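Side-chain contacts in aminotransferase (Neisseria meningitidis Z2491, PDB 3JTX), which probably transfers amino groups between amino acids and keto acids, using a pyridoxal phosphate cofactor held as a Schiff base on a lysine: residues S100-F105 with L269-H274; I123-P126 with I132-G135; L331-P334 with A340-R343; P40-P45 with I297-L302. All coordinates share one frame; numbering follows the deposited sequence. Where two conformers were deposited one is given.

Interaction 1: S100-F105 with L269-H274; sequences SREALF and LYRTYH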
loop_
_atom_site.group_PDB
_atom_site.type_symbol
_atom_site.label_atom_id
_atom_site.label_comp_id
_atom_site.label_asym_id
_atom_site.label_seq_id
_atom_site.Cartn_x
_atom_site.Cartn_y
_atom_site.Cartn_z
ATOM N N SER A 100 -6.079 2.215 7.383
ATOM C CA SER A 100 -5.156 2.360 8.508
ATOM C C SER A 100 -4.142 1.212 8.568
ATOM O O SER A 100 -3.042 1.398 9.095
ATOM C CB SER A 100 -5.906 2.498 9.846
ATOM O OG SER A 100 -6.592 1.308 10.195
ATOM N N ARG A 101 -4.482 0.026 8.048
ATOM C CA ARG A 101 -3.539 -1.109 8.125
ATOM C C ARG A 101 -2.163 -0.776 7.529
ATOM O O ARG A 101 -1.144 -0.868 8.223
ATOM C CB ARG A 101 -4.107 -2.353 7.431
ATOM C CG ARG A 101 -3.132 -3.543 7.431
ATOM C CD ARG A 101 -3.801 -4.841 6.978
ATOM N NE ARG A 101 -4.806 -5.210 7.963
ATOM C CZ ARG A 101 -4.846 -6.352 8.640
ATOM N NH1 ARG A 101 -3.975 -7.338 8.412
ATOM N NH2 ARG A 101 -5.800 -6.513 9.547
ATOM N N GLU A 102 -2.125 -0.381 6.250
ATOM C CA GLU A 102 -0.850 -0.073 5.602
ATOM C C GLU A 102 -0.123 1.060 6.323
ATOM O O GLU A 102 1.105 1.063 6.406
ATOM C CB GLU A 102 -1.020 0.227 4.095
ATOM C CG GLU A 102 -1.790 1.497 3.759
ATOM C CD GLU A 102 -0.927 2.770 3.619
ATOM O OE1 GLU A 102 0.283 2.750 3.918
ATOM O OE2 GLU A 102 -1.482 3.810 3.200
ATOM N N ALA A 103 -0.894 2.011 6.838
ATOM C CA ALA A 103 -0.380 3.194 7.511
ATOM C C ALA A 103 0.306 2.829 8.822
ATOM O O ALA A 103 1.420 3.246 9.073
ATOM C CB ALA A 103 -1.534 4.183 7.773
ATOM N N LEU A 104 -0.360 2.015 9.637
ATOM C CA LEU A 104 0.196 1.591 10.915
ATOM C C LEU A 104 1.448 0.743 10.675
ATOM O O LEU A 104 2.474 0.928 11.344
ATOM C CB LEU A 104 -0.835 0.767 11.698
ATOM C CG LEU A 104 -2.034 1.496 12.292
ATOM C CD1 LEU A 104 -3.214 0.530 12.517
ATOM C CD2 LEU A 104 -1.656 2.227 13.598
ATOM N N PHE A 105 1.360 -0.184 9.721
ATOM C CA PHE A 105 2.487 -1.065 9.412
ATOM C C PHE A 105 3.709 -0.282 8.944
ATOM O O PHE A 105 4.814 -0.436 9.483
ATOM C CB PHE A 105 2.103 -2.109 8.351
ATOM C CG PHE A 105 3.231 -3.067 8.035
ATOM C CD1 PHE A 105 3.397 -4.221 8.777
ATOM C CD2 PHE A 105 4.141 -2.788 7.025
ATOM C CE1 PHE A 105 4.463 -5.109 8.517
ATOM C CE2 PHE A 105 5.209 -3.674 6.742
ATOM C CZ PHE A 105 5.368 -4.825 7.509
ATOM N N LEU A 269 8.000 11.221 2.802
ATOM C CA LEU A 269 9.150 10.893 1.957
ATOM C C LEU A 269 9.245 9.374 1.762
ATOM O O LEU A 269 9.413 8.882 0.652
ATOM C CB LEU A 269 10.453 11.431 2.566
ATOM C CG LEU A 269 11.744 11.172 1.773
ATOM C CD1 LEU A 269 11.650 11.696 0.309
ATOM C CD2 LEU A 269 12.945 11.808 2.517
ATOM N N TYR A 270 9.140 8.645 2.861
ATOM C CA TYR A 270 9.145 7.191 2.824
ATOM C C TYR A 270 8.004 6.651 1.959
ATOM O O TYR A 270 8.214 5.706 1.191
ATOM C CB TYR A 270 9.009 6.644 4.249
ATOM C CG TYR A 270 8.969 5.141 4.358
ATOM C CD1 TYR A 270 10.128 4.412 4.568
ATOM C CD2 TYR A 270 7.774 4.459 4.322
ATOM C CE1 TYR A 270 10.099 3.016 4.696
ATOM C CE2 TYR A 270 7.739 3.071 4.428
ATOM C CZ TYR A 270 8.912 2.361 4.627
ATOM O OH TYR A 270 8.867 0.969 4.742
ATOM N N ARG A 271 6.817 7.257 2.078
ATOM C CA ARG A 271 5.626 6.789 1.392
ATOM C C ARG A 271 5.696 7.029 -0.114
ATOM O O ARG A 271 5.038 6.322 -0.877
ATOM C CB ARG A 271 4.353 7.403 1.987
ATOM C CG ARG A 271 4.050 6.899 3.392
ATOM C CD ARG A 271 2.939 7.683 4.063
ATOM N NE ARG A 271 1.672 7.406 3.413
ATOM C CZ ARG A 271 0.975 6.291 3.544
ATOM N NH1 ARG A 271 1.392 5.313 4.337
ATOM N NH2 ARG A 271 -0.156 6.161 2.886
ATOM N N THR A 272 6.505 7.988 -0.551
ATOM C CA THR A 272 6.694 8.194 -1.993
ATOM C C THR A 272 7.369 6.983 -2.615
ATOM O O THR A 272 7.058 6.623 -3.752
ATOM C CB THR A 272 7.435 9.510 -2.362
ATOM O OG1 THR A 272 8.826 9.418 -2.029
ATOM C CG2 THR A 272 6.784 10.689 -1.660
ATOM N N TYR A 273 8.237 6.309 -1.858
ATOM C CA TYR A 273 8.866 5.078 -2.337
ATOM C C TYR A 273 8.004 3.846 -2.072
ATOM O O TYR A 273 7.938 2.938 -2.915
ATOM C CB TYR A 273 10.255 4.913 -1.708
ATOM C CG TYR A 273 11.260 5.907 -2.241
ATOM C CD1 TYR A 273 11.964 5.641 -3.399
ATOM C CD2 TYR A 273 11.480 7.121 -1.603
ATOM C CE1 TYR A 273 12.883 6.545 -3.925
ATOM C CE2 TYR A 273 12.399 8.046 -2.120
ATOM C CZ TYR A 273 13.094 7.750 -3.277
ATOM O OH TYR A 273 14.007 8.648 -3.780
ATOM N N HIS A 274 7.338 3.832 -0.916
ATOM C CA HIS A 274 6.506 2.709 -0.447
ATOM C C HIS A 274 5.257 2.523 -1.330
ATOM O O HIS A 274 4.667 1.430 -1.368
ATOM C CB HIS A 274 6.211 2.980 1.039
ATOM C CG HIS A 274 5.088 2.208 1.645
ATOM N ND1 HIS A 274 3.842 2.769 1.876
ATOM C CD2 HIS A 274 5.059 0.976 2.209
ATOM C CE1 HIS A 274 3.080 1.885 2.501
ATOM N NE2 HIS A 274 3.790 0.786 2.701
HETATM O O HOH W 1 2.572 -0.811 4.680
#
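The guanidinium of R271 and the carboxylate of E102 meet edge to edge, their planes only 20° apart, while the imidazole of H274 also turns an edge to the carboxylate. R271 grips end-on, one nitrogen to each oxygen. NH2 of R271 lies 2.7 Å from OE2 of E102, in the guanidinium plane and on the syn lone pair, with a nearly straight N-H...O angle of 174°. NH1 of R271 reaches OE1 of E102 at 2.8 Å, tilted from both planes. CE1 of H274 approaches OE1 of E102 to 3.3 Å near the plane of the ring. With CG of E102 between backbone N and carbonyl carbon (chi1 67°) and a bend at chi2, the carboxylate faces the other helix.

The salt bridge is buried, its two bonds fix the rotation of both flat groups, and the axes of the two helical segments come no nearer than 12.4 Å. In this fold-type I aminotransferase, helix 100-111 begins at the cofactor phosphate: backbone N of S100 and of R101 both bond to the phosphate oxygens of the modified lysine, LLP245. OE2 of E102 takes a second bond from backbone N of L98, just ahead of that helix. A water donates to backbone O of E102 and is hydrogen-bonded to NE2 of H274, while ND1 of H274 pairs with OG of S276. R101 of the second subunit bonds to backbone O of T272.

Interaction 2: I123-P126 with I132-G135; sequences IVSP and IYEG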
loop_
_atom_site.group_PDB
_atom_site.type_symbol
_atom_site.label_atom_id
_atom_site.label_comp_id
_atom_site.label_asym_id
_atom_site.label_seq_id
_atom_site.Cartn_x
_atom_site.Cartn_y
_atom_site.Cartn_z
ATOM N N ILE A 123 8.442 -1.813 21.318
ATOM C CA ILE A 123 7.141 -1.150 21.148
ATOM C C ILE A 123 6.200 -1.725 22.187
ATOM O O ILE A 123 6.270 -2.929 22.498
ATOM C CB ILE A 123 6.595 -1.351 19.721
ATOM C CG1 ILE A 123 7.412 -0.479 18.754
ATOM C CG2 ILE A 123 5.106 -1.043 19.643
ATOM C CD1 ILE A 123 6.982 -0.576 17.312
ATOM N N VAL A 124 5.343 -0.873 22.759
ATOM C CA VAL A 124 4.379 -1.316 23.768
ATOM C C VAL A 124 2.966 -1.305 23.174
ATOM O O VAL A 124 2.578 -0.332 22.537
ATOM C CB VAL A 124 4.406 -0.441 25.037
ATOM C CG1 VAL A 124 3.302 -0.901 26.009
ATOM C CG2 VAL A 124 5.767 -0.517 25.734
ATOM N N SER A 125 2.223 -2.400 23.385
ATOM C CA SER A 125 0.870 -2.604 22.873
ATOM C C SER A 125 -0.093 -2.925 24.001
ATOM O O SER A 125 0.307 -3.515 24.997
ATOM C CB SER A 125 0.849 -3.779 21.873
ATOM O OG SER A 125 -0.485 -4.171 21.526
ATOM N N PRO A 126 -1.383 -2.567 23.845
ATOM C CA PRO A 126 -2.349 -3.106 24.792
ATOM C C PRO A 126 -2.438 -4.625 24.644
ATOM O O PRO A 126 -1.991 -5.182 23.620
ATOM C CB PRO A 126 -3.660 -2.437 24.368
ATOM C CG PRO A 126 -3.463 -2.178 22.912
ATOM C CD PRO A 126 -2.042 -1.755 22.809
ATOM N N ILE A 132 -2.148 -6.351 13.858
ATOM C CA ILE A 132 -1.161 -5.534 13.143
ATOM C C ILE A 132 -0.084 -5.003 14.090
ATOM O O ILE A 132 1.070 -4.919 13.723
ATOM C CB ILE A 132 -1.828 -4.336 12.390
ATOM C CG1 ILE A 132 -2.629 -4.831 11.185
ATOM C CG2 ILE A 132 -0.781 -3.326 11.931
ATOM C CD1 ILE A 132 -1.816 -5.616 10.190
ATOM N N TYR A 133 -0.464 -4.670 15.335
ATOM C CA TYR A 133 0.522 -4.121 16.284
ATOM C C TYR A 133 1.682 -5.109 16.483
ATOM O O TYR A 133 2.855 -4.721 16.488
ATOM C CB TYR A 133 -0.085 -3.749 17.652
ATOM C CG TYR A 133 -1.340 -2.906 17.616
ATOM C CD1 TYR A 133 -1.679 -2.126 16.499
ATOM C CD2 TYR A 133 -2.207 -2.884 18.708
ATOM C CE1 TYR A 133 -2.858 -1.383 16.473
ATOM C CE2 TYR A 133 -3.369 -2.119 18.688
ATOM C CZ TYR A 133 -3.687 -1.387 17.574
ATOM O OH TYR A 133 -4.863 -0.693 17.559
ATOM N N GLU A 134 1.342 -6.382 16.640
ATOM C CA GLU A 134 2.340 -7.426 16.839
ATOM C C GLU A 134 3.140 -7.688 15.564
ATOM O O GLU A 134 4.365 -7.705 15.580
ATOM C CB GLU A 134 1.659 -8.714 17.280
ATOM C CG GLU A 134 2.635 -9.868 17.449
ATOM C CD GLU A 134 1.940 -11.215 17.614
ATOM O OE1 GLU A 134 0.953 -11.516 16.891
ATOM O OE2 GLU A 134 2.422 -11.978 18.459
ATOM N N GLY A 135 2.442 -7.900 14.452
ATOM C CA GLY A 135 3.119 -8.190 13.194
ATOM C C GLY A 135 4.060 -7.087 12.749
ATOM O O GLY A 135 5.180 -7.354 12.316
#
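Y133 reaches from its helix to the strand at S125, where the closest approach is 3.5 Å, from OG of S125 to CD2 of Y133. The hydroxyl oxygen sits at the ring edge, near the ring plane, and also comes within 3.9 Å of CB of Y133. OG of S125 stands anti to the backbone N (chi1 170°), a placement from which it also donates to the carbonyl O of P126 at 2.8 Å, in the carbonyl plane and on a lone pair. The hydroxyl is thus tied back to its own strand while it touches the tyrosine.

The P126 end is looser: CG of P126 lies 4.2 Å from CE2 of Y133, an oblique apolar touch. Both elements belong to a beta-alpha-beta unit, strand 122-127, helix 131-139 and strand 143-148, at one margin of the mixed seven-stranded sheet of the large domain. No solvent side opens here, since all three touching residues are buried. The Y133 ring also stacks with F173 of the adjacent strand 169-175, and its OH is hydrogen-bonded to OD2 of D207. E134 points away from segment 123-126, and its carboxylate forms a salt bridge with R361.

Interaction 3: L331-P334 with A340-R343; sequences LKVP and AFAR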
loop_
_atom_site.group_PDB
_atom_site.type_symbol
_atom_site.label_atom_id
_atom_site.label_comp_id
_atom_site.label_asym_id
_atom_site.label_seq_id
_atom_site.Cartn_x
_atom_site.Cartn_y
_atom_site.Cartn_z
ATOM N N LEU A 331 -17.731 -10.049 26.520
ATOM C CA LEU A 331 -18.593 -10.723 27.476
ATOM C C LEU A 331 -17.813 -11.602 28.462
ATOM O O LEU A 331 -17.106 -12.539 28.068
ATOM C CB LEU A 331 -19.639 -11.562 26.733
ATOM C CG LEU A 331 -20.675 -12.237 27.640
ATOM C CD1 LEU A 331 -21.578 -11.173 28.292
ATOM C CD2 LEU A 331 -21.508 -13.273 26.883
ATOM N N LYS A 332 -17.958 -11.297 29.747
ATOM C CA LYS A 332 -17.364 -12.102 30.808
ATOM C C LYS A 332 -18.079 -13.451 30.895
ATOM O O LYS A 332 -19.295 -13.512 31.083
ATOM C CB LYS A 332 -17.436 -11.358 32.152
ATOM C CG LYS A 332 -16.660 -12.030 33.297
ATOM C CD LYS A 332 -16.792 -11.231 34.615
ATOM C CE LYS A 332 -16.548 -12.105 35.848
ATOM N NZ LYS A 332 -16.636 -11.339 37.142
ATOM N N VAL A 333 -17.300 -14.521 30.744
ATOM C CA VAL A 333 -17.791 -15.882 30.799
ATOM C C VAL A 333 -17.923 -16.308 32.272
ATOM O O VAL A 333 -16.928 -16.308 33.007
ATOM C CB VAL A 333 -16.827 -16.843 30.063
ATOM C CG1 VAL A 333 -17.266 -18.305 30.244
ATOM C CG2 VAL A 333 -16.738 -16.447 28.579
ATOM N N PRO A 334 -19.138 -16.685 32.702
ATOM C CA PRO A 334 -19.384 -17.031 34.109
ATOM C C PRO A 334 -18.351 -17.969 34.765
ATOM O O PRO A 334 -17.841 -17.639 35.842
ATOM C CB PRO A 334 -20.771 -17.653 34.066
ATOM C CG PRO A 334 -21.466 -16.882 32.962
ATOM C CD PRO A 334 -20.394 -16.657 31.923
ATOM N N ALA A 340 -14.637 -23.284 26.159
ATOM C CA ALA A 340 -15.801 -24.145 26.367
ATOM C C ALA A 340 -17.095 -23.381 26.052
ATOM O O ALA A 340 -18.027 -23.967 25.527
ATOM C CB ALA A 340 -15.830 -24.699 27.791
ATOM N N PHE A 341 -17.119 -22.078 26.348
ATOM C CA PHE A 341 -18.256 -21.202 26.010
ATOM C C PHE A 341 -18.514 -21.150 24.489
ATOM O O PHE A 341 -19.624 -21.394 24.023
ATOM C CB PHE A 341 -17.990 -19.799 26.556
ATOM C CG PHE A 341 -19.211 -18.935 26.655
ATOM C CD1 PHE A 341 -20.063 -19.044 27.746
ATOM C CD2 PHE A 341 -19.484 -17.985 25.690
ATOM C CE1 PHE A 341 -21.203 -18.239 27.841
ATOM C CE2 PHE A 341 -20.607 -17.166 25.783
ATOM C CZ PHE A 341 -21.467 -17.295 26.858
ATOM N N ALA A 342 -17.475 -20.848 23.723
ATOM C CA ALA A 342 -17.594 -20.781 22.276
ATOM C C ALA A 342 -17.981 -22.147 21.691
ATOM O O ALA A 342 -18.799 -22.226 20.769
ATOM C CB ALA A 342 -16.297 -20.264 21.647
ATOM N N ARG A 343 -17.396 -23.214 22.227
ATOM C CA ARG A 343 -17.707 -24.567 21.773
ATOM C C ARG A 343 -19.173 -24.922 22.026
ATOM O O ARG A 343 -19.820 -25.515 21.168
ATOM C CB ARG A 343 -16.786 -25.589 22.433
ATOM C CG ARG A 343 -15.413 -25.607 21.790
ATOM C CD ARG A 343 -14.454 -26.519 22.516
ATOM N NE ARG A 343 -13.207 -26.625 21.769
ATOM C CZ ARG A 343 -12.053 -27.071 22.255
ATOM N NH1 ARG A 343 -11.929 -27.445 23.522
ATOM N NH2 ARG A 343 -11.005 -27.109 21.456
#
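V333 and F341 are the nearest backbone pair, their CA atoms 7.2 Å apart where the chain leaves strand 328-332 and returns in helix 338-349. The phenyl ring of F341 fills this interval, its CG anti to the backbone N (chi1 -162°). V333 sets both methyls on one side of the ring near its root: CG2 of V333 lies over the face, 4.0 Å from CG of F341, and CG1 of V333 is 3.8 Å from CD1 of F341. These two side chains run alongside one another, pointing opposite ways. At the far end of the ring and on the same side, L331 lies roughly perpendicular to F341, and its CD2 meets CZ of F341 obliquely at 4.0 Å. P334, exposed to solvent, adds a looser touch from that side too, with its CD 4.5 Å from CE1 of F341.

All these contacts are apolar, those of V333 and L331 being the close ones. Beyond the two segments, F341 meets the ring of Y395 with planes at about 35° and also touches V373 on the neighbouring strand. A helix that sets an aromatic residue against a small antiparallel sheet, here 328-332, 372-376 and 354-355, fits the alpha/beta layering of the C-terminal small domain of fold-type I aminotransferases.

Interaction 4: P40-P45 with I297-L302; sequences PKHPTP and IDNRRL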
loop_
_atom_site.group_PDB
_atom_site.type_symbol
_atom_site.label_atom_id
_atom_site.label_comp_id
_atom_site.label_asym_id
_atom_site.label_seq_id
_atom_site.Cartn_x
_atom_site.Cartn_y
_atom_site.Cartn_z
ATOM N N PRO A 40 -17.571 -4.851 9.545
ATOM C CA PRO A 40 -18.964 -4.439 9.418
ATOM C C PRO A 40 -19.696 -5.197 8.319
ATOM O O PRO A 40 -19.056 -5.791 7.442
ATOM C CB PRO A 40 -18.867 -2.948 9.071
ATOM C CG PRO A 40 -17.534 -2.800 8.405
ATOM C CD PRO A 40 -16.640 -3.813 9.060
ATOM N N LYS A 41 -21.026 -5.171 8.392
ATOM C CA LYS A 41 -21.897 -5.820 7.416
ATOM C C LYS A 41 -23.018 -4.900 6.921
ATOM O O LYS A 41 -23.947 -5.364 6.267
ATOM C CB LYS A 41 -22.502 -7.100 8.014
ATOM C CG LYS A 41 -21.490 -8.214 8.248
ATOM C CD LYS A 41 -22.141 -9.604 8.212
ATOM N N HIS A 42 -22.951 -3.603 7.230
ATOM C CA HIS A 42 -23.939 -2.661 6.737
ATOM C C HIS A 42 -23.509 -2.194 5.346
ATOM O O HIS A 42 -22.319 -2.157 5.045
ATOM C CB HIS A 42 -24.083 -1.452 7.668
ATOM C CG HIS A 42 -24.499 -1.807 9.064
ATOM N ND1 HIS A 42 -24.269 -0.981 10.141
ATOM C CD2 HIS A 42 -25.121 -2.906 9.558
ATOM C CE1 HIS A 42 -24.735 -1.553 11.240
ATOM N NE2 HIS A 42 -25.258 -2.720 10.914
ATOM N N PRO A 43 -24.483 -1.825 4.500
ATOM C CA PRO A 43 -24.168 -1.478 3.111
ATOM C C PRO A 43 -23.507 -0.101 2.928
ATOM O O PRO A 43 -23.672 0.811 3.750
ATOM C CB PRO A 43 -25.534 -1.505 2.413
ATOM C CG PRO A 43 -26.545 -1.269 3.493
ATOM C CD PRO A 43 -25.928 -1.735 4.795
ATOM N N THR A 44 -22.768 0.022 1.829
ATOM C CA THR A 44 -22.119 1.268 1.433
ATOM C C THR A 44 -23.154 2.316 1.046
ATOM O O THR A 44 -24.078 2.017 0.303
ATOM C CB THR A 44 -21.170 1.005 0.251
ATOM O OG1 THR A 44 -20.168 0.058 0.663
ATOM C CG2 THR A 44 -20.498 2.295 -0.224
ATOM N N PRO A 45 -23.005 3.552 1.545
ATOM C CA PRO A 45 -23.933 4.632 1.197
ATOM C C PRO A 45 -23.736 5.201 -0.198
ATOM O O PRO A 45 -22.616 5.296 -0.680
ATOM C CB PRO A 45 -23.608 5.716 2.227
ATOM C CG PRO A 45 -22.224 5.464 2.624
ATOM C CD PRO A 45 -21.980 3.998 2.501
ATOM N N ILE A 297 -24.748 9.121 10.968
ATOM C CA ILE A 297 -25.844 9.127 11.930
ATOM C C ILE A 297 -26.732 7.884 11.744
ATOM O O ILE A 297 -27.045 7.195 12.709
ATOM C CB ILE A 297 -26.684 10.415 11.822
ATOM C CG1 ILE A 297 -25.853 11.632 12.287
ATOM C CG2 ILE A 297 -28.004 10.265 12.628
ATOM C CD1 ILE A 297 -26.334 12.999 11.720
ATOM N N ASP A 298 -27.093 7.570 10.502
ATOM C CA ASP A 298 -27.896 6.372 10.209
ATOM C C ASP A 298 -27.179 5.086 10.656
ATOM O O ASP A 298 -27.767 4.214 11.286
ATOM C CB ASP A 298 -28.196 6.291 8.714
ATOM C CG ASP A 298 -29.077 7.442 8.213
ATOM O OD1 ASP A 298 -29.737 8.130 9.021
ATOM O OD2 ASP A 298 -29.084 7.656 6.984
ATOM N N ASN A 299 -25.897 4.984 10.334
ATOM C CA ASN A 299 -25.089 3.816 10.694
ATOM C C ASN A 299 -25.060 3.630 12.215
ATOM O O ASN A 299 -25.294 2.527 12.742
ATOM C CB ASN A 299 -23.672 4.001 10.141
ATOM C CG ASN A 299 -22.856 2.724 10.147
ATOM O OD1 ASN A 299 -23.372 1.638 9.852
ATOM N ND2 ASN A 299 -21.553 2.852 10.442
ATOM N N ARG A 300 -24.763 4.723 12.908
ATOM C CA ARG A 300 -24.687 4.720 14.361
ATOM C C ARG A 300 -26.034 4.320 14.965
ATOM O O ARG A 300 -26.094 3.569 15.934
ATOM C CB ARG A 300 -24.232 6.098 14.866
ATOM C CG ARG A 300 -24.315 6.278 16.357
ATOM C CD ARG A 300 -23.797 7.636 16.782
ATOM N NE ARG A 300 -22.651 8.048 15.987
ATOM C CZ ARG A 300 -22.612 9.158 15.259
ATOM N NH1 ARG A 300 -23.652 9.979 15.244
ATOM N NH2 ARG A 300 -21.523 9.461 14.565
ATOM N N ARG A 301 -27.126 4.790 14.375
ATOM C CA ARG A 301 -28.470 4.428 14.845
ATOM C C ARG A 301 -28.741 2.904 14.732
ATOM O O ARG A 301 -29.388 2.324 15.616
ATOM C CB ARG A 301 -29.537 5.235 14.092
ATOM C CG ARG A 301 -30.973 5.033 14.571
ATOM N N LEU A 302 -28.257 2.259 13.667
ATOM C CA LEU A 302 -28.392 0.797 13.529
ATOM C C LEU A 302 -27.721 0.082 14.700
ATOM O O LEU A 302 -28.298 -0.839 15.278
ATOM C CB LEU A 302 -27.792 0.279 12.213
ATOM C CG LEU A 302 -28.467 0.641 10.879
ATOM C CD1 LEU A 302 -27.589 0.178 9.715
ATOM C CD2 LEU A 302 -29.885 0.060 10.760
#
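With CG of H42 beside its backbone N and anti to the carbonyl carbon (chi1 -60°), the imidazole swings toward the helix; CG of N299, anti to its own backbone N (chi1 -165°), carries the amide out to meet it. ND1 of H42 donates to OD1 of N299 at 2.8 Å with an N-H...O angle of 167°. The acceptor lies in the plane of the imidazole, whereas the donor is tilted from the carbonyl plane of the amide, and the two flat groups stand almost perpendicular to each other.

L302, one helical turn further on, covers a face of the same ring. Its CD1 is 3.6 Å from the centroid of the H42 ring and close to the ring normal, a CH-pi contact, while CB of L302 approaches CE1 of H42 at 3.7 Å. The imidazole is therefore held in two independent directions, by a polar bond at its edge and a methyl over a face.

Segment 40-45 is an irregular, proline-rich loop of the N-terminal region, ending with P45 at the N-cap of helix 46-54; this contact ties it to the long helix 294-314. OD1 of N299 also accepts from ND2 of N248, and ND2 of N299 makes weak hydrogen bonds to the backbone O of R246 and of the modified lysine LLP245. NE2 of H42, plausibly as acceptor since ND1 is a donor, is hydrogen-bonded to NZ of K306, while P43 and T44 pack on E60 and L59 of the second subunit, respectively.

Interaction 4 closes a long loop of chain within which interactions 1 and 2 are nested, interaction 2 inside interaction 1; interaction 3 follows after all of them. Interactions 1 and 2, with centres about 17 Å apart, touch each other: R101 and L104 on helix 100-111 pack on I132 of helix 131-139. Interaction 3 lies far from interaction 1, centres about 38 Å apart and on opposite sides of the chain's centre. Helix 294-314 of interaction 4 leads on to strand 328-332 of interaction 3. Interactions 1 and 4 involve residues bonded to the modified lysine, and interactions 1, 2 and 4 all reach the second subunit, which interaction 3 does not touch.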